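Short Chain Dehydrogenase yciK (Salmonella enterica subsp. enterica serovar Typhimurium, PDB 3IAH) is a putative oxoacyl-(acyl carrier protein) reductase of the short-chain dehydrogenase family that binds NADP and probably uses it for redox chemistry. Local coordinates at residues Ser149-Ser154 against Asn194-Gly199. Numbering follows the deposited sequence.
With NAP (NADP nicotinamide-adenine-dinucleotide phosphate), chain C.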
loop_
_atom_site.group_PDB
_atom_site.type_symbol
_atom_site.label_atom_id
_atom_site.label_comp_id
_atom_site.label_asym_id
_atom_site.label_seq_id
_atom_site.Cartn_x
_atom_site.Cartn_y
_atom_site.Cartn_z
ATOM N N SER A 149 3.360 -17.257 -14.603
ATOM C CA SER A 149 2.474 -17.008 -13.481
ATOM C C SER A 149 3.256 -16.273 -12.382
ATOM O O SER A 149 4.241 -16.791 -11.843
ATOM C CB SER A 149 1.881 -18.312 -12.962
ATOM O OG SER A 149 0.958 -18.077 -11.914
ATOM N N LEU A 150 2.819 -15.050 -12.087
ATOM C CA LEU A 150 3.416 -14.204 -11.051
ATOM C C LEU A 150 2.422 -14.173 -9.888
ATOM O O LEU A 150 1.259 -13.801 -10.064
ATOM C CB LEU A 150 3.678 -12.808 -11.607
ATOM C CG LEU A 150 4.221 -11.741 -10.653
ATOM C CD1 LEU A 150 5.516 -12.162 -9.899
ATOM C CD2 LEU A 150 4.423 -10.431 -11.455
ATOM N N VAL A 151 2.883 -14.536 -8.700
ATOM C CA VAL A 151 2.023 -14.597 -7.540
ATOM C C VAL A 151 2.586 -13.813 -6.370
ATOM O O VAL A 151 3.740 -14.009 -5.982
ATOM C CB VAL A 151 1.858 -16.087 -7.096
ATOM C CG1 VAL A 151 0.904 -16.246 -5.897
ATOM C CG2 VAL A 151 1.391 -16.942 -8.269
ATOM N N PHE A 152 1.776 -12.907 -5.835
ATOM C CA PHE A 152 2.114 -12.122 -4.643
ATOM C C PHE A 152 1.390 -12.740 -3.439
ATOM O O PHE A 152 0.407 -13.496 -3.600
ATOM C CB PHE A 152 1.699 -10.661 -4.797
ATOM C CG PHE A 152 2.462 -9.940 -5.851
ATOM C CD1 PHE A 152 3.640 -9.302 -5.535
ATOM C CD2 PHE A 152 2.007 -9.898 -7.163
ATOM C CE1 PHE A 152 4.378 -8.624 -6.514
ATOM C CE2 PHE A 152 2.724 -9.226 -8.142
ATOM C CZ PHE A 152 3.929 -8.586 -7.812
ATOM N N THR A 153 1.849 -12.438 -2.235
ATOM C CA THR A 153 1.211 -13.005 -1.039
ATOM C C THR A 153 0.588 -11.883 -0.222
ATOM O O THR A 153 1.274 -10.956 0.195
ATOM C CB THR A 153 2.185 -13.817 -0.168
ATOM O OG1 THR A 153 2.882 -14.769 -0.966
ATOM C CG2 THR A 153 1.421 -14.570 0.943
ATOM N N SER A 154 -0.721 -11.978 -0.017
ATOM C CA SER A 154 -1.459 -10.994 0.742
ATOM C C SER A 154 -1.775 -11.536 2.139
ATOM O O SER A 154 -1.044 -12.376 2.663
ATOM C CB SER A 154 -2.729 -10.595 -0.012
ATOM O OG SER A 154 -3.328 -9.483 0.620
ATOM N N ASN A 194 -1.574 -12.712 -9.933
ATOM C CA ASN A 194 -2.607 -12.896 -8.915
ATOM C C ASN A 194 -1.987 -12.847 -7.511
ATOM O O ASN A 194 -0.750 -12.816 -7.361
ATOM C CB ASN A 194 -3.242 -14.279 -9.111
ATOM C CG ASN A 194 -4.004 -14.405 -10.406
ATOM O OD1 ASN A 194 -5.122 -13.888 -10.535
ATOM N ND2 ASN A 194 -3.427 -15.129 -11.370
ATOM N N CYS A 195 -2.847 -12.824 -6.500
ATOM C CA CYS A 195 -2.437 -12.871 -5.093
ATOM C C CYS A 195 -3.028 -14.084 -4.405
ATOM O O CYS A 195 -4.115 -14.558 -4.767
ATOM C CB CYS A 195 -2.919 -11.663 -4.271
ATOM S SG CYS A 195 -2.024 -10.127 -4.385
ATOM N N ILE A 196 -2.309 -14.590 -3.404
ATOM C CA ILE A 196 -2.805 -15.680 -2.550
ATOM C C ILE A 196 -2.808 -15.177 -1.108
ATOM O O ILE A 196 -1.840 -14.559 -0.666
ATOM C CB ILE A 196 -1.913 -16.942 -2.516
ATOM C CG1 ILE A 196 -1.928 -17.670 -3.842
ATOM C CG2 ILE A 196 -2.432 -17.928 -1.460
ATOM C CD1 ILE A 196 -1.067 -18.956 -3.847
ATOM N N ASN A 197 -3.904 -15.415 -0.400
ATOM C CA ASN A 197 -3.997 -15.106 1.017
ATOM C C ASN A 197 -3.946 -16.495 1.654
ATOM O O ASN A 197 -4.925 -17.218 1.596
ATOM C CB ASN A 197 -5.314 -14.444 1.401
ATOM C CG ASN A 197 -5.524 -14.432 2.920
ATOM O OD1 ASN A 197 -4.566 -14.522 3.690
ATOM N ND2 ASN A 197 -6.784 -14.354 3.348
ATOM N N PRO A 198 -2.825 -16.866 2.270
ATOM C CA PRO A 198 -2.793 -18.228 2.826
ATOM C C PRO A 198 -3.742 -18.526 3.987
ATOM O O PRO A 198 -4.109 -19.684 4.202
ATOM C CB PRO A 198 -1.334 -18.385 3.296
ATOM C CG PRO A 198 -0.770 -17.049 3.337
ATOM C CD PRO A 198 -1.527 -16.178 2.387
ATOM N N GLY A 199 -4.146 -17.485 4.707
ATOM C CA GLY A 199 -4.997 -17.632 5.879
ATOM C C GLY A 199 -4.059 -17.997 7.013
ATOM O O GLY A 199 -2.844 -18.169 6.798
HETATM P PA NAP C . 7.874 -17.026 7.877
HETATM O O1A NAP C . 7.870 -18.379 8.434
HETATM O O2A NAP C . 8.432 -15.985 8.758
HETATM O O5B NAP C . 8.727 -16.917 6.551
HETATM C C5B NAP C . 9.038 -15.669 6.001
HETATM C C4B NAP C . 10.048 -15.921 4.890
HETATM O O4B NAP C . 10.319 -14.645 4.349
HETATM C C3B NAP C . 11.357 -16.517 5.392
HETATM O O3B NAP C . 11.963 -17.389 4.464
HETATM C C2B NAP C . 12.183 -15.277 5.565
HETATM O O2B NAP C . 13.575 -15.508 5.605
HETATM C C1B NAP C . 11.691 -14.440 4.368
HETATM N N9A NAP C . 12.168 -13.099 4.657
HETATM C C8A NAP C . 11.839 -12.267 5.687
HETATM N N7A NAP C . 12.586 -11.148 5.562
HETATM C C5A NAP C . 13.382 -11.279 4.478
HETATM C C6A NAP C . 14.337 -10.460 3.901
HETATM N N6A NAP C . 14.612 -9.270 4.442
HETATM N N1A NAP C . 14.997 -10.884 2.756
HETATM C C2A NAP C . 14.726 -12.120 2.200
HETATM N N3A NAP C . 13.776 -12.938 2.780
HETATM C C4A NAP C . 13.130 -12.509 3.908
HETATM O O3 NAP C . 6.430 -16.533 7.444
HETATM P PN NAP C . 5.255 -17.233 6.683
HETATM O O1N NAP C . 5.774 -18.445 5.990
HETATM O O2N NAP C . 4.087 -17.268 7.580
HETATM O O5D NAP C . 4.947 -16.081 5.623
HETATM C C5D NAP C . 5.003 -16.301 4.239
HETATM C C4D NAP C . 4.122 -15.255 3.593
HETATM O O4D NAP C . 2.804 -15.538 3.973
HETATM C C3D NAP C . 4.386 -13.809 4.010
HETATM O O3D NAP C . 4.310 -12.953 2.864
HETATM C C2D NAP C . 3.251 -13.510 4.976
HETATM O O2D NAP C . 2.921 -12.153 5.025
HETATM C C1D NAP C . 2.155 -14.326 4.397
HETATM N N1N NAP C . 1.036 -14.711 5.280
HETATM C C2N NAP C . 1.252 -15.647 6.267
HETATM C C3N NAP C . 0.203 -16.008 7.098
HETATM C C7N NAP C . 0.402 -17.052 8.187
HETATM O O7N NAP C . -0.711 -17.293 8.964
HETATM N N7N NAP C . 1.570 -17.681 8.347
HETATM C C4N NAP C . -1.052 -15.415 6.915
HETATM C C5N NAP C . -1.254 -14.458 5.901
HETATM C C6N NAP C . -0.186 -14.121 5.099
HETATM P P2B NAP C . 14.370 -16.180 6.877
HETATM O O1X NAP C . 15.799 -15.801 6.778
HETATM O O2X NAP C . 13.844 -15.653 8.182
HETATM O O3X NAP C . 14.301 -17.677 6.850
HETATM O O HOH W 1 -0.618 -15.789 -11.023
#
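F152 and N194 share the second of four backbone hydrogen bonds that join parallel strands 149-153 and 192-197: F152 N donates to N194 O at 3.0 Å. The series begins with N194 N to L150 O, continues with I196 N to F152 O, and closes with S154 N to I196 O. Helix 166-186 connects the strands, giving a beta-alpha-beta crossover of the Rossmann fold.

Packing is tight along the buried middle. V151 sets CG1 anti to its backbone N (chi1 -178°), bringing it to 3.8 Å from I196 CG1; branched aliphatic residues suit this face, where I196 also meets helix 225-232. On the other face, slim C195 lays SG 3.8 Å from F152 CB, and the F152 side chain packs against T175 and L182 of helix 166-186.

The two ends are more polar. At the start, a water links the strands, donating to S149 OG and L150 O and accepting from N194 ND2. This end is buried and satisfied: N194 also bonds M242 N and K239 O, and S149 OG bonds L231 O. At the cofactor end, T153 CG2 lies 3.7 Å from P198 CD, and P198 CG comes within 3.5 Å of NADP C6N, its rigid ring against the nicotinamide. N197 OD1 accepts from G199 N in an Asx turn. G199, partly exposed and not touching 149-154, is the loose side; its positive phi suits glycine.

S154 O, buried without a hydrogen-bonding partner, sits 3.1 Å from NADP C6N; its partial negative charge would probably favour the electron-poor, oxidised nicotinamide.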